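Type III chaperone protein ShcA (Pseudomonas syringae pv. tomato, PDB 4G6T) probably serves as a class IA type III secretion chaperone, binding an effector protein and keeping it ready for export from the bacterium. Local coordinates at residues A73-P78 with P84-D89; A97-P102 with K112-G117. One frame throughout, in Å; residues are numbered along the deposited sequence.

Contact 1. Residues A73-P78 with P84-D89; sequences AGALNP and PGLGLD
The carboxamide of N77 reaches across to the backbone of P84, where ND2 donates to P84 O at 2.9 Å. The bond is nearly straight (168° at the hydrogen), lies almost in the amide plane and falls on a lone pair of the carbonyl. With CG anti to the backbone N (chi1 -162°), the side chain swings over to P84 while staying close enough for CB to touch the same oxygen. Asparagine suits the place because its other end is used too: OD1 accepts from N81 ND2, so both ends of the amide are held and its rotation is fixed.

Beside it the ring of P78 lies against the backbone of G85, CG coming within 3.5 Å of G85 CA. Glycine, having no side chain, lets the proline ring lie this close to the main chain. One residue further along the strand, L86 turns its branched end to the backbone of G74 and A75, while the short side chain of A75 puts CB 3.7 Å from L86 O and beside L86 CD1 (4.3 Å). A water links the main chains, donating to A75 O and accepting from L86 N.

The turn between helices 68-74 and 77-81 is thus fastened to the start of strand 85-88, an outermost strand within the chain; helix 108-127 adjoins them, W121 touching N77 and P84, and W125 touching L86.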
loop_
_atom_site.group_PDB
_atom_site.type_symbol
_atom_site.label_atom_id
_atom_site.label_comp_id
_atom_site.label_asym_id
_atom_site.label_seq_id
_atom_site.Cartn_x
_atom_site.Cartn_y
_atom_site.Cartn_z
ATOM N N ALA A 73 -3.606 7.177 -21.641
ATOM C CA ALA A 73 -2.237 7.633 -21.836
ATOM C C ALA A 73 -1.409 7.483 -20.565
ATOM O O ALA A 73 -0.309 6.982 -20.583
ATOM C CB ALA A 73 -2.248 9.045 -22.341
ATOM N N GLY A 74 -1.990 7.913 -19.452
ATOM C CA GLY A 74 -1.422 7.644 -18.135
ATOM C C GLY A 74 -1.072 6.200 -17.873
ATOM O O GLY A 74 -0.036 5.965 -17.212
ATOM N N ALA A 75 -1.915 5.278 -18.365
ATOM C CA ALA A 75 -1.734 3.850 -18.161
ATOM C C ALA A 75 -0.415 3.364 -18.765
ATOM O O ALA A 75 0.025 2.270 -18.380
ATOM C CB ALA A 75 -2.888 3.034 -18.653
ATOM N N LEU A 76 0.150 4.116 -19.715
ATOM C CA LEU A 76 1.429 3.713 -20.308
ATOM C C LEU A 76 2.607 4.125 -19.497
ATOM O O LEU A 76 3.757 3.819 -19.809
ATOM C CB LEU A 76 1.555 4.265 -21.757
ATOM C CG LEU A 76 2.239 3.397 -22.820
ATOM C CD1 LEU A 76 1.689 1.990 -22.953
ATOM C CD2 LEU A 76 2.142 4.174 -24.149
ATOM N N ASN A 77 2.434 4.926 -18.442
ATOM C CA ASN A 77 3.557 5.398 -17.692
ATOM C C ASN A 77 4.630 4.373 -17.247
ATOM O O ASN A 77 5.809 4.685 -17.324
ATOM C CB ASN A 77 3.021 6.185 -16.448
ATOM C CG ASN A 77 4.059 7.076 -15.819
ATOM O OD1 ASN A 77 4.672 7.990 -16.380
ATOM N ND2 ASN A 77 4.328 6.778 -14.506
ATOM N N PRO A 78 4.211 3.199 -16.794
ATOM C CA PRO A 78 5.232 2.171 -16.443
ATOM C C PRO A 78 6.167 1.862 -17.583
ATOM O O PRO A 78 7.322 1.619 -17.343
ATOM C CB PRO A 78 4.405 1.013 -16.010
ATOM C CG PRO A 78 3.075 1.633 -15.530
ATOM C CD PRO A 78 2.864 2.744 -16.507
ATOM N N PRO A 84 4.743 4.670 -11.605
ATOM C CA PRO A 84 3.473 4.077 -11.337
ATOM C C PRO A 84 2.495 3.974 -12.483
ATOM O O PRO A 84 2.623 4.749 -13.442
ATOM C CB PRO A 84 2.820 5.034 -10.285
ATOM C CG PRO A 84 3.813 6.023 -10.003
ATOM C CD PRO A 84 5.045 5.889 -10.846
ATOM N N GLY A 85 1.597 3.069 -12.399
ATOM C CA GLY A 85 0.582 2.847 -13.402
ATOM C C GLY A 85 -0.769 3.263 -12.886
ATOM O O GLY A 85 -0.906 3.750 -11.733
ATOM N N LEU A 86 -1.767 3.042 -13.711
ATOM C CA LEU A 86 -3.162 3.174 -13.312
ATOM C C LEU A 86 -4.051 2.239 -14.117
ATOM O O LEU A 86 -3.687 1.732 -15.233
ATOM C CB LEU A 86 -3.595 4.630 -13.422
ATOM C CG LEU A 86 -3.848 5.286 -14.771
ATOM C CD1 LEU A 86 -5.158 4.753 -15.408
ATOM C CD2 LEU A 86 -3.866 6.828 -14.707
ATOM N N GLY A 87 -5.218 1.970 -13.587
ATOM C CA GLY A 87 -6.215 1.190 -14.244
ATOM C C GLY A 87 -7.524 1.247 -13.492
ATOM O O GLY A 87 -7.582 1.760 -12.372
ATOM N N LEU A 88 -8.558 0.685 -14.092
ATOM C CA LEU A 88 -9.874 0.591 -13.503
ATOM C C LEU A 88 -10.093 -0.758 -12.892
ATOM O O LEU A 88 -9.940 -1.818 -13.517
ATOM C CB LEU A 88 -10.928 0.904 -14.568
ATOM C CG LEU A 88 -12.410 0.755 -14.146
ATOM C CD1 LEU A 88 -12.794 1.775 -13.074
ATOM C CD2 LEU A 88 -13.309 0.876 -15.383
ATOM N N ASP A 89 -10.511 -0.782 -11.640
ATOM C CA ASP A 89 -11.002 -1.949 -11.040
ATOM C C ASP A 89 -12.524 -2.082 -11.235
ATOM O O ASP A 89 -13.294 -1.224 -10.794
ATOM C CB ASP A 89 -10.717 -1.953 -9.530
ATOM C CG ASP A 89 -11.430 -3.079 -8.810
ATOM O OD1 ASP A 89 -11.349 -4.249 -9.256
ATOM O OD2 ASP A 89 -12.035 -2.797 -7.753
HETATM O O HOH W 1 -0.907 1.196 -15.936
#

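Contact 2. Residues A97-P102 with K112-G117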
loop_
_atom_site.group_PDB
_atom_site.type_symbol
_atom_site.label_atom_id
_atom_site.label_comp_id
_atom_site.label_asym_id
_atom_site.label_seq_id
_atom_site.Cartn_x
_atom_site.Cartn_y
_atom_site.Cartn_z
ATOM N N ALA A 97 -4.074 3.467 -8.667
ATOM C CA ALA A 97 -2.685 3.688 -9.029
ATOM C C ALA A 97 -1.863 2.547 -8.381
ATOM O O ALA A 97 -2.255 1.965 -7.375
ATOM C CB ALA A 97 -2.198 5.017 -8.557
ATOM N N TYR A 98 -0.772 2.139 -9.040
ATOM C CA TYR A 98 -0.018 1.001 -8.518
ATOM C C TYR A 98 1.456 1.101 -8.893
ATOM O O TYR A 98 1.860 1.736 -9.931
ATOM C CB TYR A 98 -0.601 -0.337 -8.964
ATOM C CG TYR A 98 -0.464 -0.510 -10.469
ATOM C CD1 TYR A 98 0.651 -1.182 -10.972
ATOM C CD2 TYR A 98 -1.442 -0.113 -11.314
ATOM C CE1 TYR A 98 0.763 -1.421 -12.333
ATOM C CE2 TYR A 98 -1.297 -0.299 -12.705
ATOM C CZ TYR A 98 -0.169 -0.954 -13.181
ATOM O OH TYR A 98 0.034 -1.099 -14.545
ATOM N N GLN A 99 2.300 0.510 -8.056
ATOM C CA GLN A 99 3.725 0.298 -8.383
ATOM C C GLN A 99 4.074 -1.051 -7.824
ATOM O O GLN A 99 3.582 -1.439 -6.764
ATOM C CB GLN A 99 4.597 1.370 -7.815
ATOM C CG GLN A 99 6.114 1.214 -7.988
ATOM C CD GLN A 99 6.553 1.147 -9.443
ATOM O OE1 GLN A 99 6.146 0.266 -10.185
ATOM N NE2 GLN A 99 7.239 2.155 -9.844
ATOM N N SER A 100 4.878 -1.824 -8.523
ATOM C CA SER A 100 5.352 -3.107 -8.029
ATOM C C SER A 100 6.828 -3.029 -7.828
ATOM O O SER A 100 7.570 -2.443 -8.619
ATOM C CB SER A 100 5.035 -4.246 -8.995
ATOM O OG SER A 100 5.621 -5.448 -8.546
ATOM N N ILE A 101 7.311 -3.617 -6.738
ATOM C CA ILE A 101 8.761 -3.676 -6.449
ATOM C C ILE A 101 9.114 -5.176 -6.275
ATOM O O ILE A 101 8.605 -5.865 -5.381
ATOM C CB ILE A 101 9.184 -2.902 -5.189
ATOM C CG1 ILE A 101 8.637 -1.461 -5.133
ATOM C CG2 ILE A 101 10.706 -2.956 -5.091
ATOM C CD1 ILE A 101 8.832 -0.775 -3.780
ATOM N N PRO A 102 9.969 -5.717 -7.158
ATOM C CA PRO A 102 10.359 -7.123 -6.943
ATOM C C PRO A 102 11.131 -7.260 -5.639
ATOM O O PRO A 102 11.844 -6.347 -5.227
ATOM C CB PRO A 102 11.271 -7.417 -8.115
ATOM C CG PRO A 102 11.127 -6.308 -9.059
ATOM C CD PRO A 102 10.621 -5.084 -8.336
ATOM N N LYS A 112 10.577 3.874 0.369
ATOM C CA LYS A 112 10.285 5.314 0.615
ATOM C C LYS A 112 10.148 6.065 -0.705
ATOM O O LYS A 112 9.130 6.768 -0.904
ATOM C CB LYS A 112 11.363 5.968 1.477
ATOM C CG LYS A 112 11.352 5.501 2.918
ATOM C CD LYS A 112 12.420 6.241 3.695
ATOM C CE LYS A 112 12.293 5.856 5.152
ATOM N NZ LYS A 112 13.178 6.766 5.891
ATOM N N ARG A 113 11.118 5.890 -1.586
ATOM C CA ARG A 113 11.140 6.594 -2.880
ATOM C C ARG A 113 9.923 6.216 -3.723
ATOM O O ARG A 113 9.231 7.100 -4.336
ATOM C CB ARG A 113 12.409 6.256 -3.635
ATOM C CG ARG A 113 12.574 7.006 -4.949
ATOM C CD ARG A 113 13.921 6.758 -5.612
ATOM N NE ARG A 113 14.179 5.336 -5.878
ATOM C CZ ARG A 113 14.984 4.550 -5.151
ATOM N NH1 ARG A 113 15.645 4.985 -4.068
ATOM N NH2 ARG A 113 15.128 3.303 -5.517
ATOM N N GLU A 114 9.592 4.953 -3.793
ATOM C CA GLU A 114 8.493 4.514 -4.569
ATOM C C GLU A 114 7.140 4.931 -3.987
ATOM O O GLU A 114 6.211 5.247 -4.734
ATOM C CB GLU A 114 8.500 3.014 -4.836
ATOM C CG GLU A 114 9.735 2.600 -5.645
ATOM C CD GLU A 114 9.635 2.932 -7.115
ATOM O OE1 GLU A 114 8.590 3.435 -7.635
ATOM O OE2 GLU A 114 10.681 2.702 -7.767
ATOM N N MET A 115 7.015 4.970 -2.660
ATOM C CA MET A 115 5.774 5.449 -2.061
ATOM C C MET A 115 5.607 6.922 -2.377
ATOM O O MET A 115 4.508 7.310 -2.729
ATOM C CB MET A 115 5.862 5.209 -0.575
ATOM C CG MET A 115 5.461 3.825 -0.242
ATOM S SD MET A 115 5.470 3.501 1.549
ATOM C CE MET A 115 4.431 4.965 1.944
ATOM N N ALA A 116 6.645 7.707 -2.232
ATOM C CA ALA A 116 6.550 9.183 -2.543
ATOM C C ALA A 116 6.178 9.345 -4.013
ATOM O O ALA A 116 5.358 10.185 -4.388
ATOM C CB ALA A 116 7.789 9.891 -2.221
ATOM N N GLY A 117 6.767 8.529 -4.865
ATOM C CA GLY A 117 6.427 8.600 -6.307
ATOM C C GLY A 117 4.976 8.328 -6.568
ATOM O O GLY A 117 4.311 8.987 -7.429
#
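Q99 of the strand donates through NE2 to E114 OE1 of the helix at 2.9 Å. The bond is somewhat bent, 153° at the hydrogen, and the amide nitrogen approaches from above the carboxylate, well out of its plane. The two flat groups stand almost perpendicular, 81° apart. Q99 CG lies anti to the backbone N, but the chain then bends at chi2 (60°), curling the amide back so that OE1 accepts a hydrogen bond from S100 N at 3.0 Å. NE2 also donates to A82 O. A glutamine can serve all three partners at once, and they hold its amide in one orientation within a buried setting, where the N-H directed at it probably helps to stabilise the negative charge of the carboxylate.

Apolar contact lies alongside. I101 points CD1 at the aliphatic part of E114, 3.9 Å from CB and 4.0 Å from CG. E114 is well matched to this double task: its methylene groups meet the isoleucine while its bent chain carries the carboxylate to Q99. I101 in turn packs on L106, and E114 also touches L56 of the adjacent strand 53-59.

Q99 and I101, two residues apart on an extended strand, project from the same face, and the helix lies over that face. This is helix-on-sheet packing within the alpha+beta fold of the CesT-like chaperones, here between strand 95-102 and the C-terminal helix 108-127.

Contacts 1 and 2 lie in series along the chain, their centres about 13 Å apart, and meet through neighbouring antiparallel strands of one sheet. G85 N is 2.8 Å from Y98 O, a probable hydrogen bond, and Y98 CE2 lies 3.5 Å from L86 N. Helix 108-127 runs past both: its 112-117 part packs in contact 2, while W121, farther along, donates to G85 O. Contact 1 includes an outermost strand within the chain, its centre about 13 Å from the chain centre, against about 5 Å for contact 2. A chain of another protein in the assembly packs apolar side chains on K112, M115 and A116 of contact 2 and on D89 of contact 1, consistent with a partner-binding surface.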